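Local coordinates for protein dephospho-CoA kinase (Mycobacterium paratuberculosis, PDB 6N39) that probably catalyses the last step of coenzyme A biosynthesis, the ATP-dependent phosphorylation of the 3'-hydroxyl of dephospho-CoA, and carries a C-terminal UPF0157 (GrpB-type) domain involved in its proper folding, at residues Val253-Leu258 / Ala373-Ala378; Ala309-Glu314 / Gly350-Leu355; Val358-Ala363 / Tyr401-Asp406; Gln380-Asp383 / Ala388-Ala391. All coordinates share one frame; numbering follows the deposited sequence.

Interaction 1. Residues Val253-Leu258 / Ala373-Ala378. With ACT (acetate ion), chain C; ACT (acetate ion), chain F; ACT (acetate ion), chain G.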
loop_
_atom_site.group_PDB
_atom_site.type_symbol
_atom_site.label_atom_id
_atom_site.label_comp_id
_atom_site.label_asym_id
_atom_site.label_seq_id
_atom_site.Cartn_x
_atom_site.Cartn_y
_atom_site.Cartn_z
ATOM N N VAL A 253 0.306 -10.174 11.242
ATOM C CA VAL A 253 0.740 -11.244 12.132
ATOM C C VAL A 253 2.211 -11.038 12.486
ATOM O O VAL A 253 2.857 -10.099 12.024
ATOM C CB VAL A 253 0.514 -12.637 11.509
ATOM C CG1 VAL A 253 -0.983 -12.861 11.245
ATOM C CG2 VAL A 253 1.309 -12.758 10.196
ATOM N N GLY A 254 2.741 -11.944 13.299
ATOM C CA GLY A 254 4.154 -11.906 13.607
ATOM C C GLY A 254 4.500 -10.854 14.645
ATOM O O GLY A 254 3.636 -10.229 15.274
ATOM N N SER A 255 5.811 -10.653 14.817
ATOM C CA SER A 255 6.300 -9.832 15.926
ATOM C C SER A 255 5.890 -8.370 15.807
ATOM O O SER A 255 5.702 -7.706 16.836
ATOM C CB SER A 255 7.823 -9.910 16.027
ATOM O OG SER A 255 8.230 -11.059 16.738
ATOM N N THR A 256 5.775 -7.832 14.583
ATOM C CA THR A 256 5.380 -6.430 14.480
ATOM C C THR A 256 3.905 -6.217 14.787
ATOM O O THR A 256 3.496 -5.063 14.925
ATOM C CB THR A 256 5.698 -5.821 13.096
ATOM O OG1 THR A 256 4.897 -6.427 12.083
ATOM C CG2 THR A 256 7.186 -5.975 12.736
ATOM N N ALA A 257 3.113 -7.284 14.938
ATOM C CA ALA A 257 1.702 -7.156 15.294
ATOM C C ALA A 257 1.446 -7.162 16.798
ATOM O O ALA A 257 0.302 -6.960 17.217
ATOM C CB ALA A 257 0.880 -8.279 14.649
ATOM N N LEU A 258 2.459 -7.391 17.621
ATOM C CA LEU A 258 2.244 -7.363 19.061
ATOM C C LEU A 258 2.050 -5.929 19.552
ATOM O O LEU A 258 2.562 -4.985 18.945
ATOM C CB LEU A 258 3.422 -8.000 19.787
ATOM C CG LEU A 258 3.692 -9.451 19.380
ATOM C CD1 LEU A 258 4.911 -9.994 20.106
ATOM C CD2 LEU A 258 2.468 -10.313 19.655
ATOM N N ALA A 373 14.250 -13.352 24.474
ATOM C CA ALA A 373 15.581 -13.848 24.812
ATOM C C ALA A 373 16.118 -14.759 23.714
ATOM O O ALA A 373 17.311 -14.701 23.371
ATOM C CB ALA A 373 15.557 -14.575 26.157
ATOM N N VAL A 374 15.249 -15.598 23.142
ATOM C CA VAL A 374 15.678 -16.430 22.020
ATOM C C VAL A 374 16.139 -15.556 20.859
ATOM O O VAL A 374 17.178 -15.820 20.237
ATOM C CB VAL A 374 14.555 -17.386 21.581
ATOM C CG1 VAL A 374 14.935 -18.054 20.274
ATOM C CG2 VAL A 374 14.292 -18.441 22.645
ATOM N N LYS A 375 15.371 -14.503 20.550
ATOM C CA LYS A 375 15.731 -13.628 19.439
ATOM C C LYS A 375 17.072 -12.948 19.676
ATOM O O LYS A 375 17.887 -12.834 18.755
ATOM C CB LYS A 375 14.642 -12.578 19.204
ATOM C CG LYS A 375 13.336 -13.135 18.661
ATOM C CD LYS A 375 12.644 -12.117 17.779
ATOM C CE LYS A 375 11.414 -11.538 18.431
ATOM N NZ LYS A 375 10.812 -10.484 17.565
ATOM N N ARG A 376 17.312 -12.468 20.899
ATOM C CA ARG A 376 18.590 -11.827 21.200
ATOM C C ARG A 376 19.742 -12.805 21.062
ATOM O O ARG A 376 20.813 -12.452 20.548
ATOM C CB ARG A 376 18.572 -11.239 22.607
ATOM C CG ARG A 376 17.544 -10.140 22.793
ATOM C CD ARG A 376 18.202 -8.785 22.894
ATOM N NE ARG A 376 17.233 -7.698 23.022
ATOM C CZ ARG A 376 16.554 -7.420 24.133
ATOM N NH1 ARG A 376 15.701 -6.403 24.150
ATOM N NH2 ARG A 376 16.716 -8.158 25.227
ATOM N N SER A 377 19.553 -14.042 21.525
ATOM C CA SER A 377 20.618 -15.021 21.357
ATOM C C SER A 377 20.882 -15.278 19.878
ATOM O O SER A 377 22.043 -15.335 19.438
ATOM C CB SER A 377 20.259 -16.311 22.086
ATOM O OG SER A 377 21.269 -17.287 21.918
ATOM N N ALA A 378 19.811 -15.402 19.090
ATOM C CA ALA A 378 19.967 -15.626 17.659
ATOM C C ALA A 378 20.701 -14.470 16.997
ATOM O O ALA A 378 21.598 -14.684 16.178
ATOM C CB ALA A 378 18.599 -15.831 17.007
HETATM C C ACT C . 7.534 -13.491 14.079
HETATM O O ACT C . 7.914 -13.248 15.261
HETATM O OXT ACT C . 7.294 -12.667 13.158
HETATM C CH3 ACT C . 7.354 -15.020 13.687
HETATM C C ACT F . 17.069 -4.942 21.325
HETATM O O ACT F . 17.817 -5.965 21.164
HETATM O OXT ACT F . 16.271 -4.688 22.281
HETATM C CH3 ACT F . 17.146 -3.852 20.177
HETATM C C ACT G . 11.760 -11.546 14.378
HETATM O O ACT G . 12.822 -12.255 14.443
HETATM O OXT ACT G . 11.499 -10.406 14.910
HETATM C CH3 ACT G . 10.591 -12.160 13.530
#
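Ser255 and Lys375 meet across a wide backbone gap: their CA atoms, the nearest pair between 253-258 and 373-378, are 10.8 Å apart. The first segment leaves a strand and turns through a short 3-10 stretch; the second is regular helix. The long lysine chain spans the distance, bent at chi2 and chi3, and Lys375 NZ donates a hydrogen bond of 2.8 Å to Ser255 OG. Ser255 OG in turn donates to O of the chain C acetate at 2.7 Å, while Ser255 N binds OXT of the same ion at 3.0 Å, so the serine clasps one carboxylate with backbone and side chain together. Lys375 NZ also binds OXT of the chain G acetate at 2.7 Å. These two acetates, which probably come from the crystallisation liquor, thus sit beside Ser255 and Lys375; a third, that of chain F, is bound by Arg376 apart from the contact. Lys375 NZ bonds Ala265 O as well, beside strand 266-267, and its side chain touches Tyr389 of helix 386-411. The contact thus ties the turn after strand 249-253 to helix 365-382, with helix 349-363 packed against Val253 and Leu258.

Interaction 2. Residues Ala309-Glu314 / Gly350-Leu355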
loop_
_atom_site.group_PDB
_atom_site.type_symbol
_atom_site.label_atom_id
_atom_site.label_comp_id
_atom_site.label_asym_id
_atom_site.label_seq_id
_atom_site.Cartn_x
_atom_site.Cartn_y
_atom_site.Cartn_z
ATOM N N ALA A 309 -0.302 -31.767 14.403
ATOM C CA ALA A 309 -0.745 -30.465 13.922
ATOM C C ALA A 309 -2.142 -30.140 14.437
ATOM O O ALA A 309 -3.015 -31.010 14.508
ATOM C CB ALA A 309 -0.735 -30.445 12.387
ATOM N N ARG A 310 -2.364 -28.872 14.770
ATOM C CA ARG A 310 -3.594 -28.463 15.433
ATOM C C ARG A 310 -4.365 -27.450 14.597
ATOM O O ARG A 310 -3.782 -26.647 13.866
ATOM C CB ARG A 310 -3.306 -27.864 16.812
ATOM C CG ARG A 310 -2.532 -28.773 17.743
ATOM C CD ARG A 310 -3.373 -29.957 18.180
ATOM N NE ARG A 310 -4.728 -29.555 18.542
ATOM C CZ ARG A 310 -5.084 -29.103 19.742
ATOM N NH1 ARG A 310 -4.188 -28.987 20.715
ATOM N NH2 ARG A 310 -6.344 -28.766 19.968
ATOM N N SER A 311 -5.690 -27.486 14.730
ATOM C CA SER A 311 -6.569 -26.500 14.113
ATOM C C SER A 311 -7.838 -26.396 14.942
ATOM O O SER A 311 -8.234 -27.368 15.598
ATOM C CB SER A 311 -6.944 -26.884 12.682
ATOM O OG SER A 311 -7.760 -25.884 12.089
ATOM N N THR A 312 -8.485 -25.220 14.900
ATOM C CA THR A 312 -9.841 -25.141 15.445
ATOM C C THR A 312 -10.888 -25.619 14.449
ATOM O O THR A 312 -12.075 -25.654 14.789
ATOM C CB THR A 312 -10.194 -23.711 15.914
ATOM O OG1 THR A 312 -10.205 -22.792 14.809
ATOM C CG2 THR A 312 -9.205 -23.217 16.976
ATOM N N VAL A 313 -10.483 -25.964 13.230
ATOM C CA VAL A 313 -11.376 -26.571 12.252
ATOM C C VAL A 313 -11.182 -28.080 12.334
ATOM O O VAL A 313 -10.071 -28.582 12.138
ATOM C CB VAL A 313 -11.097 -26.035 10.839
ATOM C CG1 VAL A 313 -11.971 -26.767 9.812
ATOM C CG2 VAL A 313 -11.375 -24.542 10.794
ATOM N N GLU A 314 -12.265 -28.807 12.624
ATOM C CA GLU A 314 -12.130 -30.172 13.122
ATOM C C GLU A 314 -11.399 -31.082 12.144
ATOM O O GLU A 314 -10.534 -31.865 12.552
ATOM C CB GLU A 314 -13.507 -30.754 13.461
ATOM C CG GLU A 314 -13.446 -32.176 13.992
ATOM C CD GLU A 314 -12.476 -32.318 15.154
ATOM O OE1 GLU A 314 -11.529 -33.133 15.054
ATOM O OE2 GLU A 314 -12.654 -31.598 16.162
ATOM N N GLY A 350 -0.879 -24.120 9.582
ATOM C CA GLY A 350 -0.072 -22.902 9.524
ATOM C C GLY A 350 -0.919 -21.637 9.518
ATOM O O GLY A 350 -0.565 -20.624 10.144
ATOM N N GLN A 351 -2.052 -21.683 8.810
ATOM C CA GLN A 351 -3.020 -20.579 8.808
ATOM C C GLN A 351 -3.548 -20.287 10.209
ATOM O O GLN A 351 -3.708 -19.122 10.604
ATOM C CB GLN A 351 -4.168 -20.936 7.851
ATOM C CG GLN A 351 -5.181 -19.813 7.556
ATOM C CD GLN A 351 -6.328 -19.788 8.558
ATOM O OE1 GLN A 351 -6.644 -20.807 9.180
ATOM N NE2 GLN A 351 -6.967 -18.629 8.704
ATOM N N GLN A 352 -3.834 -21.333 10.983
ATOM C CA GLN A 352 -4.354 -21.113 12.332
ATOM C C GLN A 352 -3.262 -20.599 13.262
ATOM O O GLN A 352 -3.479 -19.654 14.030
ATOM C CB GLN A 352 -4.951 -22.418 12.856
ATOM C CG GLN A 352 -6.084 -22.939 11.977
ATOM C CD GLN A 352 -7.416 -22.432 12.446
ATOM O OE1 GLN A 352 -7.829 -22.737 13.562
ATOM N NE2 GLN A 352 -8.097 -21.632 11.611
ATOM N N PHE A 353 -2.070 -21.192 13.171
ATOM C CA PHE A 353 -0.984 -20.845 14.077
ATOM C C PHE A 353 -0.535 -19.398 13.898
ATOM O O PHE A 353 -0.177 -18.741 14.882
ATOM C CB PHE A 353 0.198 -21.803 13.871
ATOM C CG PHE A 353 1.308 -21.590 14.854
ATOM C CD1 PHE A 353 1.027 -21.514 16.225
ATOM C CD2 PHE A 353 2.625 -21.454 14.422
ATOM C CE1 PHE A 353 2.041 -21.309 17.147
ATOM C CE2 PHE A 353 3.650 -21.271 15.342
ATOM C CZ PHE A 353 3.360 -21.193 16.710
ATOM N N ALA A 354 -0.531 -18.881 12.661
ATOM C CA ALA A 354 -0.095 -17.492 12.471
ATOM C C ALA A 354 -0.977 -16.512 13.250
ATOM O O ALA A 354 -0.485 -15.508 13.792
ATOM C CB ALA A 354 -0.080 -17.136 10.976
ATOM N N LEU A 355 -2.283 -16.784 13.320
ATOM C CA LEU A 355 -3.200 -15.939 14.090
ATOM C C LEU A 355 -3.069 -16.199 15.596
ATOM O O LEU A 355 -3.040 -15.256 16.429
ATOM C CB LEU A 355 -4.636 -16.201 13.608
ATOM C CG LEU A 355 -4.927 -15.958 12.111
ATOM C CD1 LEU A 355 -6.328 -16.388 11.734
ATOM C CD2 LEU A 355 -4.743 -14.479 11.725
#
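An ST turn in the loop 309-314 meets helix 349-363 in the UPF0157 region, where Thr312 and Ser311 receive the side chain of Gln352. The turn is closed by Ser311 OG, which accepts from Val313 N at 3.0 Å. Ser311 OG is also hydrogen-bonded to Gly347 O, just ahead of the helix, so this hydroxyl links the turn to the residues leading into helix 349-363. On its way to the loop the glutamine chain brushes the same oxygen, with Gln352 CG 3.4 Å from Ser311 OG.

The polar grip is at the amide end. Gln352 CG lies beside the backbone N (chi1 -59°) and the chain bends at chi2, which brings OE1 up to Thr312. There it takes two bonds from a single residue. Thr312 N donates to Gln352 OE1 at 2.9 Å from above the carbonyl plane, whereas Thr312 OG1 donates to the same OE1 at 2.7 Å within that plane, on a lone pair. Two donors on one oxygen, approaching at different elevations, restrict how the amide can turn. Trp405 of helix 386-411 touches both Gln352 and Thr312, and Arg310 forms salt bridges with Asp317 and Asp409. The other half of the amide is held from within the helix: Gln352 NE2 donates to Gln351 OE1 at 2.9 Å, nearly straight at 167°, with that oxygen close to the Gln352 amide plane.

Interaction 3. Residues Val358-Ala363 / Tyr401-Asp406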
loop_
_atom_site.group_PDB
_atom_site.type_symbol
_atom_site.label_atom_id
_atom_site.label_comp_id
_atom_site.label_asym_id
_atom_site.label_seq_id
_atom_site.Cartn_x
_atom_site.Cartn_y
_atom_site.Cartn_z
ATOM N N VAL A 358 0.063 -14.543 17.578
ATOM C CA VAL A 358 -0.149 -13.160 18.008
ATOM C C VAL A 358 -1.020 -13.106 19.255
ATOM O O VAL A 358 -0.686 -12.416 20.233
ATOM C CB VAL A 358 -0.767 -12.329 16.870
ATOM C CG1 VAL A 358 -1.062 -10.921 17.364
ATOM C CG2 VAL A 358 0.174 -12.297 15.679
ATOM N N ASP A 359 -2.174 -13.793 19.236
ATOM C CA ASP A 359 -3.065 -13.674 20.401
ATOM C C ASP A 359 -2.415 -14.246 21.666
ATOM O O ASP A 359 -2.526 -13.672 22.767
ATOM C CB ASP A 359 -4.398 -14.364 20.124
ATOM C CG ASP A 359 -5.277 -13.559 19.191
ATOM O OD1 ASP A 359 -5.074 -12.337 19.133
ATOM O OD2 ASP A 359 -6.157 -14.131 18.519
ATOM N N TRP A 360 -1.719 -15.370 21.514
ATOM C CA TRP A 360 -1.050 -16.023 22.628
ATOM C C TRP A 360 0.006 -15.110 23.237
ATOM O O TRP A 360 -0.028 -14.824 24.436
ATOM C CB TRP A 360 -0.444 -17.345 22.138
ATOM C CG TRP A 360 0.426 -18.043 23.135
ATOM C CD1 TRP A 360 0.069 -18.467 24.383
ATOM C CD2 TRP A 360 1.800 -18.405 22.964
ATOM N NE1 TRP A 360 1.141 -19.067 25.003
ATOM C CE2 TRP A 360 2.213 -19.046 24.151
ATOM C CE3 TRP A 360 2.722 -18.252 21.920
ATOM C CZ2 TRP A 360 3.509 -19.529 24.331
ATOM C CZ3 TRP A 360 4.013 -18.735 22.099
ATOM C CH2 TRP A 360 4.392 -19.366 23.299
ATOM N N LEU A 361 0.934 -14.606 22.416
ATOM C CA LEU A 361 1.971 -13.729 22.952
ATOM C C LEU A 361 1.384 -12.440 23.513
ATOM O O LEU A 361 1.906 -11.899 24.498
ATOM C CB LEU A 361 3.018 -13.428 21.877
ATOM C CG LEU A 361 3.995 -14.575 21.552
ATOM C CD1 LEU A 361 5.100 -14.110 20.613
ATOM C CD2 LEU A 361 4.586 -15.174 22.821
ATOM N N THR A 362 0.294 -11.935 22.926
ATOM C CA THR A 362 -0.351 -10.761 23.505
ATOM C C THR A 362 -0.849 -11.048 24.914
ATOM O O THR A 362 -0.754 -10.191 25.795
ATOM C CB THR A 362 -1.499 -10.278 22.612
ATOM O OG1 THR A 362 -0.974 -9.890 21.335
ATOM C CG2 THR A 362 -2.195 -9.073 23.252
ATOM N N ALA A 363 -1.352 -12.258 25.159
ATOM C CA ALA A 363 -1.908 -12.559 26.475
ATOM C C ALA A 363 -0.875 -12.995 27.516
ATOM O O ALA A 363 -1.174 -12.930 28.712
ATOM C CB ALA A 363 -2.984 -13.646 26.360
ATOM N N TYR A 401 4.888 -23.839 19.759
ATOM C CA TYR A 401 3.691 -24.394 19.133
ATOM C C TYR A 401 2.871 -25.165 20.157
ATOM O O TYR A 401 1.653 -24.955 20.294
ATOM C CB TYR A 401 4.103 -25.305 17.964
ATOM C CG TYR A 401 2.970 -25.790 17.076
ATOM C CD1 TYR A 401 2.438 -24.965 16.085
ATOM C CD2 TYR A 401 2.454 -27.076 17.207
ATOM C CE1 TYR A 401 1.414 -25.398 15.254
ATOM C CE2 TYR A 401 1.413 -27.515 16.389
ATOM C CZ TYR A 401 0.901 -26.675 15.412
ATOM O OH TYR A 401 -0.131 -27.101 14.595
ATOM N N ARG A 402 3.539 -26.045 20.914
ATOM C CA ARG A 402 2.803 -26.839 21.895
ATOM C C ARG A 402 2.165 -25.951 22.964
ATOM O O ARG A 402 1.015 -26.180 23.374
ATOM C CB ARG A 402 3.728 -27.889 22.525
ATOM C CG ARG A 402 4.142 -28.999 21.542
ATOM C CD ARG A 402 4.968 -30.093 22.216
ATOM N NE ARG A 402 6.253 -29.575 22.685
ATOM C CZ ARG A 402 7.423 -29.780 22.081
ATOM N NH1 ARG A 402 7.500 -30.521 20.974
ATOM N NH2 ARG A 402 8.520 -29.239 22.593
ATOM N N ARG A 403 2.882 -24.914 23.400
ATOM C CA ARG A 403 2.379 -24.087 24.493
ATOM C C ARG A 403 1.240 -23.198 24.021
ATOM O O ARG A 403 0.240 -23.037 24.727
ATOM C CB ARG A 403 3.507 -23.241 25.079
ATOM C CG ARG A 403 4.529 -24.027 25.906
ATOM C CD ARG A 403 5.897 -23.370 25.802
ATOM N NE ARG A 403 5.942 -22.069 26.458
ATOM C CZ ARG A 403 6.917 -21.181 26.291
ATOM N NH1 ARG A 403 7.924 -21.446 25.467
ATOM N NH2 ARG A 403 6.882 -20.026 26.947
ATOM N N ALA A 404 1.395 -22.583 22.848
ATOM C CA ALA A 404 0.324 -21.779 22.282
ATOM C C ALA A 404 -0.951 -22.594 22.151
ATOM O O ALA A 404 -2.038 -22.119 22.498
ATOM C CB ALA A 404 0.745 -21.221 20.919
ATOM N N TRP A 405 -0.843 -23.836 21.668
ATOM C CA TRP A 405 -2.067 -24.613 21.516
ATOM C C TRP A 405 -2.612 -25.083 22.860
ATOM O O TRP A 405 -3.832 -25.231 23.009
ATOM C CB TRP A 405 -1.838 -25.775 20.546
ATOM C CG TRP A 405 -2.001 -25.280 19.126
ATOM C CD1 TRP A 405 -1.009 -25.059 18.202
ATOM C CD2 TRP A 405 -3.231 -24.885 18.499
ATOM N NE1 TRP A 405 -1.557 -24.564 17.034
ATOM C CE2 TRP A 405 -2.916 -24.454 17.192
ATOM C CE3 TRP A 405 -4.568 -24.886 18.907
ATOM C CZ2 TRP A 405 -3.889 -24.026 16.295
ATOM C CZ3 TRP A 405 -5.533 -24.445 18.015
ATOM C CH2 TRP A 405 -5.185 -24.026 16.725
ATOM N N ASP A 406 -1.750 -25.283 23.858
ATOM C CA ASP A 406 -2.250 -25.555 25.209
ATOM C C ASP A 406 -3.073 -24.380 25.722
ATOM O O ASP A 406 -4.160 -24.554 26.288
ATOM C CB ASP A 406 -1.087 -25.833 26.156
ATOM C CG ASP A 406 -0.731 -27.296 26.234
ATOM O OD1 ASP A 406 -1.608 -28.130 25.937
ATOM O OD2 ASP A 406 0.426 -27.612 26.600
#
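Trp360 lies flat against the backbone and methyl of Ala404, and this apolar and CH-pi contact is the heart of the packing between 358-363 and 401-406. Ala404 CA sits 3.7 Å from the centroid of the five-membered ring of Trp360 and only 5° off its normal, so its hydrogen-bearing carbon is almost squarely over the pyrrole. Ala404 CB lies over CD2 and the neighbouring CE3, 3.6 Å from Trp360 CD2. The small alanine is consistent with the close approach of the two segments, in which the CA atoms of Trp360 and Ala404 are 5.9 Å apart. The indole is swung across to the partner helix with CG anti to the backbone N (chi1 173°), and its opposite face is covered by Leu361 CD2 from its own helix.

Arg403 supplies the second kind of contact. Arg403 CB reaches Trp360 CZ2 at 3.8 Å, approaching the indole obliquely. Further out, the guanidinium stands nearly perpendicular to the indole, the planes 87° apart, and turns one face toward CZ2; the two groups are therefore not stacked. The charge is met by acidic partners: NH1 pairs with Asp399 one turn earlier on the same helix, and NH2 with Asp370 of helix 365-382.

No hydrogen bond crosses between the segments. The seam joins helices 349-363 and 386-411, with helix 365-382 bringing Ala367 against Trp360, Leu361 and Arg403, while Trp407 and Ala400 of helix 386-411 also meet the indole.

Interaction 4. Residues Gln380-Asp383 / Ala388-Ala391. With ACT (acetate ion), chain G.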
loop_
_atom_site.group_PDB
_atom_site.type_symbol
_atom_site.label_atom_id
_atom_site.label_comp_id
_atom_site.label_asym_id
_atom_site.label_seq_id
_atom_site.Cartn_x
_atom_site.Cartn_y
_atom_site.Cartn_z
ATOM N N GLN A 380 22.776 -12.329 18.382
ATOM C CA GLN A 380 24.165 -12.324 18.832
ATOM C C GLN A 380 24.994 -13.362 18.085
ATOM O O GLN A 380 26.117 -13.081 17.654
ATOM C CB GLN A 380 24.232 -12.580 20.340
ATOM C CG GLN A 380 25.545 -12.184 20.994
ATOM C CD GLN A 380 25.637 -10.683 21.237
ATOM O OE1 GLN A 380 24.665 -9.949 21.034
ATOM N NE2 GLN A 380 26.803 -10.222 21.676
ATOM N N ARG A 381 24.450 -14.565 17.905
ATOM C CA ARG A 381 25.243 -15.630 17.301
ATOM C C ARG A 381 25.270 -15.550 15.776
ATOM O O ARG A 381 26.264 -15.946 15.161
ATOM C CB ARG A 381 24.717 -16.981 17.774
ATOM C CG ARG A 381 24.851 -17.142 19.282
ATOM C CD ARG A 381 23.864 -18.139 19.844
ATOM N NE ARG A 381 24.189 -19.509 19.473
ATOM C CZ ARG A 381 23.403 -20.548 19.733
ATOM N NH1 ARG A 381 22.246 -20.365 20.363
ATOM N NH2 ARG A 381 23.767 -21.766 19.357
ATOM N N ALA A 382 24.225 -15.001 15.154
ATOM C CA ALA A 382 24.145 -14.988 13.696
ATOM C C ALA A 382 25.109 -13.981 13.092
ATOM O O ALA A 382 25.665 -14.215 12.012
ATOM C CB ALA A 382 22.719 -14.678 13.250
ATOM N N ASP A 383 25.297 -12.846 13.756
ATOM C CA ASP A 383 26.222 -11.810 13.312
ATOM C C ASP A 383 25.976 -11.443 11.846
ATOM O O ASP A 383 26.867 -11.511 11.000
ATOM C CB ASP A 383 27.668 -12.258 13.539
ATOM C CG ASP A 383 28.576 -11.111 13.935
ATOM O OD1 ASP A 383 28.372 -10.540 15.030
ATOM O OD2 ASP A 383 29.495 -10.781 13.155
ATOM N N ALA A 388 21.835 -18.309 9.734
ATOM C CA ALA A 388 22.216 -18.667 11.098
ATOM C C ALA A 388 21.175 -18.190 12.103
ATOM O O ALA A 388 20.880 -18.883 13.085
ATOM C CB ALA A 388 23.585 -18.082 11.431
ATOM N N TYR A 389 20.606 -17.006 11.864
ATOM C CA TYR A 389 19.571 -16.471 12.740
ATOM C C TYR A 389 18.338 -17.374 12.740
ATOM O O TYR A 389 17.810 -17.744 13.803
ATOM C CB TYR A 389 19.233 -15.046 12.282
ATOM C CG TYR A 389 18.187 -14.354 13.103
ATOM C CD1 TYR A 389 18.507 -13.748 14.313
ATOM C CD2 TYR A 389 16.871 -14.296 12.665
ATOM C CE1 TYR A 389 17.532 -13.114 15.069
ATOM C CE2 TYR A 389 15.897 -13.667 13.406
ATOM C CZ TYR A 389 16.227 -13.083 14.605
ATOM O OH TYR A 389 15.240 -12.467 15.329
ATOM N N VAL A 390 17.882 -17.754 11.545
ATOM C CA VAL A 390 16.743 -18.656 11.408
ATOM C C VAL A 390 17.027 -19.982 12.106
ATOM O O VAL A 390 16.171 -20.520 12.819
ATOM C CB VAL A 390 16.408 -18.858 9.915
ATOM C CG1 VAL A 390 15.366 -19.973 9.727
ATOM C CG2 VAL A 390 15.901 -17.547 9.294
ATOM N N ALA A 391 18.229 -20.530 11.902
ATOM C CA ALA A 391 18.591 -21.807 12.509
ATOM C C ALA A 391 18.567 -21.732 14.032
ATOM O O ALA A 391 18.081 -22.658 14.692
ATOM C CB ALA A 391 19.973 -22.261 12.025
HETATM C C ACT G . 11.760 -11.546 14.378
HETATM O O ACT G . 12.822 -12.255 14.443
HETATM O OXT ACT G . 11.499 -10.406 14.910
HETATM C CH3 ACT G . 10.591 -12.160 13.530
#
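Ala382 packs on Ala388 and Tyr389 in a small apolar contact at the tight turn between helices 365-382 and 386-411, at the end of the helical hairpin they form. Between 380-383 and 388-391 the nearest CA atoms are those of Ala382 and Ala388, 4.9 Å apart. Asp383 is the first residue to leave helical geometry, and its positive phi of 51° helps reverse the chain. Ala382 CB fits against the start of the second helix, 3.4 Å from Tyr389 N and 3.6 Å from Tyr389 CB. Ala388 CB comes alongside, 4.0 Å from Ala382 CB. The short turn brings the backbones together, and the small alanines fit the narrow gap.

Tyr389 CG lies anti to the backbone N (chi1 -179°), and the ring runs back along helix 365-382, where it touches Ala378 and Lys375. Tyr389 OH donates to O of the chain G acetate at 2.6 Å, and that oxygen lies at the ring edge, in plane. The same ion is bound by Lys375 NZ, Lys393 NZ and the backbone N of Lys267. Between the segments themselves the contact rests on van der Waals packing; beyond it, two lysine ammonium groups, a backbone N-H and the phenol would probably suit an anion.

Overall arrangement
All four contacts lie in the UPF0157 region, away from the predicted ATP-binding loop of the kinase part. Three consecutive helices, 349-363, 365-382 and 386-411, carry them. Interaction 2 joins the first to a loop, interaction 3 the first to the third, interaction 4 the second to the third at their turn, and interaction 1 the second to the loop after strand 249-253. Interaction 2 is nested within interaction 1 along the chain, and interaction 4 within interaction 3. Centres of interactions 2 and 3 are about 12 Å apart, bridged by Tyr401 and Arg310; interactions 1 and 4, about 13 Å apart, share an acetate. Together they probably help consolidate the region involved in proper folding of the full-length enzyme.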